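Local structure of metallo-beta-lactamase FIM-1 (Pseudomonas aeruginosa, 6V3Q) at residues A[10-24]-A[51-65]. The protein probably hydrolyses beta-lactam antibiotics to substituted beta-amino acids with the help of zinc, as a class B metallo-beta-lactamase. Sequence-based numbering, arbitrary orientation.
Sequences VTFTAITQGVWMHTS and DTAWDDPQTAQIIEW
The N-terminal beta hairpin of the metallo-beta-lactamase fold, strands 11-16 and 19-27, packs one face against helix 56-68, and an aromatic cluster of F12, W20 and W65 illustrates how flat side chains join a sheet to a helix. F12 lies face to face with the five-membered ring of W65, planes 6° apart and centroids 3.6 Å apart. A chi1 of 171°, which sets CG trans to the backbone N, extends W65 along the hairpin and drives the edge of its six-membered ring into the face of W20, CH2 coming 3.7 Å from W20 CG; A14 CB covers the opposite face of W20. This helix follows strand 46-50 in the alpha-beta/beta-alpha sandwich, and I62 carries the packing onward: its CG1 meets V10 and F12, while CD1 sits over the face of the H22 ring in a CH-pi contact, 3.6 Å from its centroid. H22 NE2 makes a weak bond to D51 O, and D51, held through OD1 by T80 N, lies near zinc ligand H81. Polar bonds hold the hairpin near its open end, away from the turn. V10 N points almost straight at Q61 OE1 (2.9 Å, 172°), whereas W54 NE1 approaches S24 O from above the carbonyl plane at 3.1 Å; the W54 side chain lies about 8 Å from the zinc ion.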
ATOM      1  N   VAL A  10       2.812   7.342 -13.603  1.00 67.08           N
ATOM      2  CA  VAL A  10       3.604   8.195 -12.724  1.00 67.16           C
ATOM      3  C   VAL A  10       3.033   9.606 -12.744  1.00 66.80           C
ATOM      4  O   VAL A  10       2.724  10.156 -13.809  1.00 74.52           O
ATOM      5  CB  VAL A  10       5.079   8.183 -13.155  1.00 70.20           C
ATOM      6  CG1 VAL A  10       5.920   9.044 -12.231  1.00 69.84           C
ATOM      7  CG2 VAL A  10       5.609   6.755 -13.201  1.00 70.02           C
ATOM      8  N   THR A  11       2.880  10.197 -11.563  1.00 65.02           N
ATOM      9  CA  THR A  11       2.353  11.547 -11.434  1.00 71.78           C
ATOM     10  C   THR A  11       3.489  12.548 -11.276  1.00 68.12           C
ATOM     11  O   THR A  11       4.514  12.261 -10.654  1.00 64.65           O
ATOM     12  CB  THR A  11       1.394  11.659 -10.242  1.00 77.48           C
ATOM     13  OG1 THR A  11       2.075  11.292  -9.035  1.00 81.45           O
ATOM     14  CG2 THR A  11       0.188  10.748 -10.432  1.00 83.80           C
ATOM     15  N   PHE A  12       3.294  13.734 -11.846  1.00 66.18           N
ATOM     16  CA  PHE A  12       4.265  14.816 -11.782  1.00 66.20           C
ATOM     17  C   PHE A  12       3.589  16.049 -11.200  1.00 66.57           C
ATOM     18  O   PHE A  12       2.533  16.469 -11.688  1.00 69.38           O
ATOM     19  CB  PHE A  12       4.840  15.131 -13.167  1.00 70.20           C
ATOM     20  CG  PHE A  12       5.401  13.934 -13.880  1.00 73.30           C
ATOM     21  CD1 PHE A  12       6.723  13.563 -13.706  1.00 72.98           C
ATOM     22  CD2 PHE A  12       4.603  13.181 -14.726  1.00 72.09           C
ATOM     23  CE1 PHE A  12       7.241  12.461 -14.358  1.00 72.56           C
ATOM     24  CE2 PHE A  12       5.114  12.077 -15.382  1.00 71.03           C
ATOM     25  CZ  PHE A  12       6.433  11.717 -15.195  1.00 69.81           C
ATOM     26  N   THR A  13       4.189  16.619 -10.158  1.00 66.45           N
ATOM     27  CA  THR A  13       3.644  17.790  -9.487  1.00 75.38           C
ATOM     28  C   THR A  13       4.699  18.881  -9.413  1.00 72.24           C
ATOM     29  O   THR A  13       5.861  18.611  -9.093  1.00 70.46           O
ATOM     30  CB  THR A  13       3.159  17.456  -8.070  1.00 78.36           C
ATOM     31  OG1 THR A  13       4.265  16.992  -7.288  1.00 85.94           O
ATOM     32  CG2 THR A  13       2.085  16.382  -8.103  1.00 79.52           C
ATOM     33  N   ALA A  14       4.285  20.114  -9.704  1.00 76.23           N
ATOM     34  CA  ALA A  14       5.194  21.248  -9.606  1.00 77.23           C
ATOM     35  C   ALA A  14       5.419  21.609  -8.143  1.00 68.84           C
ATOM     36  O   ALA A  14       4.463  21.807  -7.386  1.00 73.62           O
ATOM     37  CB  ALA A  14       4.636  22.444 -10.376  1.00 67.88           C
ATOM     38  N   ILE A  15       6.686  21.685  -7.745  1.00 68.16           N
ATOM     39  CA  ILE A  15       7.063  21.991  -6.370  1.00 67.63           C
ATOM     40  C   ILE A  15       7.325  23.486  -6.257  1.00 67.74           C
ATOM     41  O   ILE A  15       6.686  24.183  -5.462  1.00 67.31           O
ATOM     42  CB  ILE A  15       8.294  21.175  -5.938  1.00 68.87           C
ATOM     43  CG1 ILE A  15       7.952  19.686  -5.888  1.00 67.84           C
ATOM     44  CG2 ILE A  15       8.811  21.659  -4.594  1.00 72.35           C
ATOM     45  CD1 ILE A  15       6.889  19.337  -4.872  1.00 72.55           C
ATOM     46  N   THR A  16       8.278  23.975  -7.043  1.00 71.59           N
ATOM     47  CA  THR A  16       8.483  25.402  -7.251  1.00 74.89           C
ATOM     48  C   THR A  16       8.870  25.594  -8.715  1.00 73.09           C
ATOM     49  O   THR A  16       8.827  24.649  -9.511  1.00 70.42           O
ATOM     50  CB  THR A  16       9.531  25.962  -6.279  1.00 80.33           C
ATOM     51  OG1 THR A  16       9.537  27.393  -6.355  1.00 95.71           O
ATOM     52  CG2 THR A  16      10.916  25.444  -6.626  1.00 77.81           C
ATOM     53  N   GLN A  17       9.247  26.818  -9.077  1.00 84.90           N
ATOM     54  CA  GLN A  17       9.623  27.093 -10.457  1.00 85.58           C
ATOM     55  C   GLN A  17      10.880  26.313 -10.824  1.00 83.39           C
ATOM     56  O   GLN A  17      11.934  26.481 -10.201  1.00 80.70           O
ATOM     57  CB  GLN A  17       9.843  28.591 -10.659  1.00 95.74           C
ATOM     58  CG  GLN A  17       9.891  29.023 -12.126  1.00108.02           C
ATOM     59  CD  GLN A  17      11.256  28.830 -12.761  1.00113.11           C
ATOM     60  OE1 GLN A  17      12.284  29.131 -12.155  1.00118.54           O
ATOM     61  NE2 GLN A  17      11.271  28.326 -13.989  1.00111.41           N
ATOM     62  N   GLY A  18      10.762  25.452 -11.832  1.00 77.62           N
ATOM     63  CA  GLY A  18      11.884  24.663 -12.299  1.00 84.04           C
ATOM     64  C   GLY A  18      12.160  23.397 -11.522  1.00 79.97           C
ATOM     65  O   GLY A  18      13.184  22.747 -11.773  1.00 67.40           O
ATOM     66  N   VAL A  19      11.285  23.022 -10.588  1.00 61.04           N
ATOM     67  CA  VAL A  19      11.487  21.847  -9.744  1.00 60.19           C
ATOM     68  C   VAL A  19      10.185  21.052  -9.726  1.00 60.26           C
ATOM     69  O   VAL A  19       9.165  21.538  -9.227  1.00 58.82           O
ATOM     70  CB  VAL A  19      11.912  22.220  -8.315  1.00 61.03           C
ATOM     71  CG1 VAL A  19      12.156  20.969  -7.485  1.00 58.94           C
ATOM     72  CG2 VAL A  19      13.157  23.101  -8.338  1.00 57.00           C
ATOM     73  N   TRP A  20      10.220  19.833 -10.261  1.00 59.26           N
ATOM     74  CA  TRP A  20       9.066  18.947 -10.297  1.00 59.63           C
ATOM     75  C   TRP A  20       9.314  17.728  -9.421  1.00 61.57           C
ATOM     76  O   TRP A  20      10.447  17.250  -9.300  1.00 62.24           O
ATOM     77  CB  TRP A  20       8.760  18.488 -11.729  1.00 59.98           C
ATOM     78  CG  TRP A  20       8.556  19.609 -12.693  1.00 62.77           C
ATOM     79  CD1 TRP A  20       9.526  20.366 -13.279  1.00 62.12           C
ATOM     80  CD2 TRP A  20       7.305  20.100 -13.195  1.00 58.95           C
ATOM     81  NE1 TRP A  20       8.960  21.301 -14.109  1.00 64.44           N
ATOM     82  CE2 TRP A  20       7.597  21.159 -14.078  1.00 61.62           C
ATOM     83  CE3 TRP A  20       5.969  19.751 -12.981  1.00 59.60           C
ATOM     84  CZ2 TRP A  20       6.602  21.872 -14.746  1.00 59.31           C
ATOM     85  CZ3 TRP A  20       4.981  20.461 -13.648  1.00 62.20           C
ATOM     86  CH2 TRP A  20       5.303  21.507 -14.517  1.00 58.08           C
ATOM     87  N   MET A  21       8.243  17.221  -8.818  1.00 62.06           N
ATOM     88  CA  MET A  21       8.278  15.987  -8.043  1.00 64.17           C
ATOM     89  C   MET A  21       7.558  14.895  -8.821  1.00 60.48           C
ATOM     90  O   MET A  21       6.409  15.081  -9.234  1.00 60.63           O
ATOM     91  CB  MET A  21       7.623  16.177  -6.672  1.00 68.61           C
ATOM     92  CG  MET A  21       7.909  15.058  -5.677  1.00 75.74           C
ATOM     93  SD  MET A  21       7.296  15.410  -4.011  1.00 82.67           S
ATOM     94  CE  MET A  21       5.701  14.591  -4.039  1.00 82.05           C
ATOM     95  N   HIS A  22       8.232  13.768  -9.036  1.00 56.48           N
ATOM     96  CA  HIS A  22       7.610  12.608  -9.659  1.00 56.76           C
ATOM     97  C   HIS A  22       7.330  11.545  -8.605  1.00 59.13           C
ATOM     98  O   HIS A  22       8.168  11.275  -7.738  1.00 63.96           O
ATOM     99  CB  HIS A  22       8.471  12.028 -10.794  1.00 50.42           C
ATOM    100  CG  HIS A  22       9.770  11.422 -10.352  1.00 58.84           C
ATOM    101  ND1 HIS A  22       9.863  10.152  -9.826  1.00 56.07           N
ATOM    102  CD2 HIS A  22      11.037  11.900 -10.407  1.00 57.12           C
ATOM    103  CE1 HIS A  22      11.128   9.881  -9.555  1.00 57.54           C
ATOM    104  NE2 HIS A  22      11.861  10.925  -9.901  1.00 55.42           N
ATOM    105  N   THR A  23       6.138  10.958  -8.683  1.00 58.37           N
ATOM    106  CA  THR A  23       5.674   9.957  -7.735  1.00 60.99           C
ATOM    107  C   THR A  23       5.207   8.734  -8.505  1.00 60.60           C
ATOM    108  O   THR A  23       4.343   8.842  -9.382  1.00 61.17           O
ATOM    109  CB  THR A  23       4.534  10.502  -6.863  1.00 61.01           C
ATOM    110  OG1 THR A  23       4.992  11.640  -6.124  1.00 63.59           O
ATOM    111  CG2 THR A  23       4.047   9.437  -5.891  1.00 60.81           C
ATOM    112  N   SER A  24       5.779   7.577  -8.181  1.00 57.09           N
ATOM    113  CA  SER A  24       5.433   6.323  -8.827  1.00 60.60           C
ATOM    114  C   SER A  24       4.989   5.320  -7.772  1.00 61.64           C
ATOM    115  O   SER A  24       5.446   5.360  -6.627  1.00 60.09           O
ATOM    116  CB  SER A  24       6.615   5.764  -9.628  1.00 61.53           C
ATOM    117  OG  SER A  24       7.765   5.616  -8.812  1.00 64.98           O
ATOM    118  N   ASP A  51      16.665  10.304  -8.541  1.00 54.59           N
ATOM    119  CA  ASP A  51      16.019   9.022  -8.277  1.00 61.81           C
ATOM    120  C   ASP A  51      15.097   8.566  -9.402  1.00 63.29           C
ATOM    121  O   ASP A  51      14.377   9.369 -10.006  1.00 66.45           O
ATOM    122  CB  ASP A  51      15.245   9.072  -6.959  1.00 74.99           C
ATOM    123  CG  ASP A  51      16.158   9.075  -5.756  1.00 94.56           C
ATOM    124  OD1 ASP A  51      17.312   8.620  -5.888  1.00 99.21           O
ATOM    125  OD2 ASP A  51      15.719   9.514  -4.675  1.00102.45           O
ATOM    126  N   THR A  52      15.114   7.264  -9.678  1.00 62.75           N
ATOM    127  CA  THR A  52      14.266   6.659 -10.691  1.00 62.34           C
ATOM    128  C   THR A  52      12.908   6.313 -10.087  1.00 60.74           C
ATOM    129  O   THR A  52      12.610   6.646  -8.938  1.00 66.04           O
ATOM    130  CB  THR A  52      14.927   5.410 -11.263  1.00 63.22           C
ATOM    131  OG1 THR A  52      14.900   4.373 -10.276  1.00 57.83           O
ATOM    132  CG2 THR A  52      16.366   5.688 -11.629  1.00 66.98           C
ATOM    133  N   ALA A  53      12.065   5.647 -10.867  1.00 63.76           N
ATOM    134  CA  ALA A  53      10.849   5.047 -10.349  1.00 60.11           C
ATOM    135  C   ALA A  53      11.180   3.643  -9.845  1.00 66.59           C
ATOM    136  O   ALA A  53      12.345   3.295  -9.638  1.00 69.38           O
ATOM    137  CB  ALA A  53       9.763   5.049 -11.419  1.00 62.51           C
ATOM    138  N   TRP A  54      10.158   2.809  -9.658  1.00 68.47           N
ATOM    139  CA  TRP A  54      10.394   1.479  -9.103  1.00 65.99           C
ATOM    140  C   TRP A  54      11.026   0.535 -10.121  1.00 71.13           C
ATOM    141  O   TRP A  54      11.831  -0.325  -9.744  1.00 71.58           O
ATOM    142  CB  TRP A  54       9.088   0.889  -8.574  1.00 66.22           C
ATOM    143  CG  TRP A  54       8.561   1.593  -7.359  1.00 67.23           C
ATOM    144  CD1 TRP A  54       7.673   2.627  -7.335  1.00 64.13           C
ATOM    145  CD2 TRP A  54       8.887   1.313  -5.990  1.00 63.12           C
ATOM    146  NE1 TRP A  54       7.426   3.011  -6.039  1.00 66.89           N
ATOM    147  CE2 TRP A  54       8.158   2.219  -5.194  1.00 63.24           C
ATOM    148  CE3 TRP A  54       9.724   0.386  -5.361  1.00 66.26           C
ATOM    149  CZ2 TRP A  54       8.240   2.225  -3.800  1.00 65.53           C
ATOM    150  CZ3 TRP A  54       9.804   0.394  -3.976  1.00 69.40           C
ATOM    151  CH2 TRP A  54       9.066   1.306  -3.212  1.00 68.96           C
ATOM    152  N   ASP A  55      10.679   0.667 -11.402  1.00 78.16           N
ATOM    153  CA  ASP A  55      11.169  -0.249 -12.425  1.00 83.38           C
ATOM    154  C   ASP A  55      11.486   0.533 -13.694  1.00 82.27           C
ATOM    155  O   ASP A  55      11.304   1.753 -13.760  1.00 77.52           O
ATOM    156  CB  ASP A  55      10.157  -1.374 -12.691  1.00 95.18           C
ATOM    157  CG  ASP A  55       8.787  -0.853 -13.102  1.00105.27           C
ATOM    158  OD1 ASP A  55       8.664   0.344 -13.433  1.00106.39           O
ATOM    159  OD2 ASP A  55       7.823  -1.644 -13.089  1.00110.35           O
ATOM    160  N   ASP A  56      11.953  -0.188 -14.714  1.00 83.93           N
ATOM    161  CA  ASP A  56      12.300   0.449 -15.983  1.00 83.58           C
ATOM    162  C   ASP A  56      11.111   1.112 -16.667  1.00 79.54           C
ATOM    163  O   ASP A  56      11.223   2.296 -17.027  1.00 77.21           O
ATOM    164  CB  ASP A  56      12.970  -0.575 -16.909  1.00 91.84           C
ATOM    165  CG  ASP A  56      14.379  -0.926 -16.473  1.00 98.03           C
ATOM    166  OD1 ASP A  56      15.075  -0.048 -15.921  1.00 98.13           O
ATOM    167  OD2 ASP A  56      14.799  -2.082 -16.696  1.00102.32           O
ATOM    168  N   PRO A  57       9.969   0.444 -16.883  1.00 78.70           N
ATOM    169  CA  PRO A  57       8.886   1.102 -17.638  1.00 73.41           C
ATOM    170  C   PRO A  57       8.320   2.334 -16.954  1.00 74.68           C
ATOM    171  O   PRO A  57       7.893   3.267 -17.646  1.00 75.91           O
ATOM    172  CB  PRO A  57       7.831  -0.005 -17.772  1.00 69.96           C
ATOM    173  CG  PRO A  57       8.101  -0.922 -16.641  1.00 75.06           C
ATOM    174  CD  PRO A  57       9.591  -0.927 -16.491  1.00 74.91           C
ATOM    175  N   GLN A  58       8.292   2.366 -15.619  1.00 70.93           N
ATOM    176  CA  GLN A  58       7.848   3.571 -14.924  1.00 71.19           C
ATOM    177  C   GLN A  58       8.885   4.681 -15.034  1.00 69.46           C
ATOM    178  O   GLN A  58       8.530   5.857 -15.173  1.00 69.42           O
ATOM    179  CB  GLN A  58       7.544   3.256 -13.459  1.00 70.81           C
ATOM    180  CG  GLN A  58       6.102   2.848 -13.176  1.00 77.40           C
ATOM    181  CD  GLN A  58       5.842   2.602 -11.697  1.00 80.42           C
ATOM    182  OE1 GLN A  58       6.719   2.134 -10.971  1.00 78.02           O
ATOM    183  NE2 GLN A  58       4.630   2.914 -11.247  1.00 85.04           N
ATOM    184  N   THR A  59      10.174   4.329 -14.972  1.00 69.30           N
ATOM    185  CA  THR A  59      11.218   5.311 -15.245  1.00 66.44           C
ATOM    186  C   THR A  59      11.166   5.773 -16.697  1.00 65.83           C
ATOM    187  O   THR A  59      11.460   6.939 -16.989  1.00 63.49           O
ATOM    188  CB  THR A  59      12.596   4.730 -14.912  1.00 66.15           C
ATOM    189  OG1 THR A  59      12.629   4.330 -13.535  1.00 64.21           O
ATOM    190  CG2 THR A  59      13.692   5.761 -15.148  1.00 61.98           C
ATOM    191  N   ALA A  60      10.780   4.881 -17.614  1.00 67.72           N
ATOM    192  CA  ALA A  60      10.627   5.276 -19.010  1.00 68.68           C
ATOM    193  C   ALA A  60       9.538   6.328 -19.174  1.00 68.37           C
ATOM    194  O   ALA A  60       9.632   7.186 -20.058  1.00 70.24           O
ATOM    195  CB  ALA A  60      10.322   4.052 -19.874  1.00 64.38           C
ATOM    196  N   GLN A  61       8.501   6.277 -18.333  1.00 66.30           N
ATOM    197  CA  GLN A  61       7.484   7.323 -18.346  1.00 64.60           C
ATOM    198  C   GLN A  61       8.090   8.677 -18.003  1.00 64.39           C
ATOM    199  O   GLN A  61       7.761   9.691 -18.628  1.00 67.91           O
ATOM    200  CB  GLN A  61       6.363   6.983 -17.363  1.00 62.98           C
ATOM    201  CG  GLN A  61       5.479   5.825 -17.788  1.00 67.37           C
ATOM    202  CD  GLN A  61       4.485   5.441 -16.713  1.00 70.91           C
ATOM    203  OE1 GLN A  61       3.768   6.288 -16.181  1.00 69.74           O
ATOM    204  NE2 GLN A  61       4.443   4.156 -16.381  1.00 74.64           N
ATOM    205  N   ILE A  62       8.978   8.711 -17.006  1.00 61.75           N
ATOM    206  CA  ILE A  62       9.593   9.968 -16.590  1.00 60.33           C
ATOM    207  C   ILE A  62      10.432  10.547 -17.720  1.00 63.52           C
ATOM    208  O   ILE A  62      10.389  11.753 -17.992  1.00 67.87           O
ATOM    209  CB  ILE A  62      10.429   9.752 -15.315  1.00 59.40           C
ATOM    210  CG1 ILE A  62       9.555   9.204 -14.184  1.00 58.93           C
ATOM    211  CG2 ILE A  62      11.106  11.049 -14.893  1.00 55.34           C
ATOM    212  CD1 ILE A  62      10.332   8.817 -12.949  1.00 61.25           C
ATOM    213  N   ILE A  63      11.207   9.694 -18.395  1.00 64.61           N
ATOM    214  CA  ILE A  63      12.005  10.138 -19.537  1.00 66.68           C
ATOM    215  C   ILE A  63      11.104  10.726 -20.614  1.00 68.03           C
ATOM    216  O   ILE A  63      11.364  11.812 -21.146  1.00 73.95           O
ATOM    217  CB  ILE A  63      12.843   8.970 -20.087  1.00 63.40           C
ATOM    218  CG1 ILE A  63      13.907   8.539 -19.078  1.00 63.10           C
ATOM    219  CG2 ILE A  63      13.462   9.337 -21.429  1.00 59.64           C
ATOM    220  CD1 ILE A  63      14.593   7.247 -19.446  1.00 65.64           C
ATOM    221  N   GLU A  64      10.025  10.015 -20.947  1.00 67.81           N
ATOM    222  CA  GLU A  64       9.137  10.468 -22.012  1.00 72.67           C
ATOM    223  C   GLU A  64       8.417  11.753 -21.623  1.00 66.71           C
ATOM    224  O   GLU A  64       8.234  12.646 -22.458  1.00 64.83           O
ATOM    225  CB  GLU A  64       8.134   9.364 -22.352  1.00 81.96           C
ATOM    226  CG  GLU A  64       7.931   9.130 -23.843  1.00 97.35           C
ATOM    227  CD  GLU A  64       9.183   8.625 -24.548  1.00109.58           C
ATOM    228  OE1 GLU A  64       9.190   8.604 -25.796  1.00117.43           O
ATOM    229  OE2 GLU A  64      10.160   8.244 -23.869  1.00111.48           O
ATOM    230  N   TRP A  65       8.008  11.867 -20.357  1.00 62.39           N
ATOM    231  CA  TRP A  65       7.350  13.086 -19.897  1.00 66.54           C
ATOM    232  C   TRP A  65       8.291  14.281 -19.965  1.00 69.95           C
ATOM    233  O   TRP A  65       7.871  15.395 -20.299  1.00 66.42           O
ATOM    234  CB  TRP A  65       6.833  12.890 -18.473  1.00 64.38           C
ATOM    235  CG  TRP A  65       6.323  14.143 -17.831  1.00 63.60           C
ATOM    236  CD1 TRP A  65       5.047  14.625 -17.868  1.00 64.75           C
ATOM    237  CD2 TRP A  65       7.080  15.076 -17.049  1.00 60.38           C
ATOM    238  NE1 TRP A  65       4.962  15.797 -17.158  1.00 64.58           N
ATOM    239  CE2 TRP A  65       6.198  16.098 -16.648  1.00 64.00           C
ATOM    240  CE3 TRP A  65       8.419  15.146 -16.650  1.00 62.58           C
ATOM    241  CZ2 TRP A  65       6.609  17.176 -15.868  1.00 63.67           C
ATOM    242  CZ3 TRP A  65       8.825  16.219 -15.876  1.00 63.16           C
ATOM    243  CH2 TRP A  65       7.924  17.219 -15.493  1.00 62.59           C
TER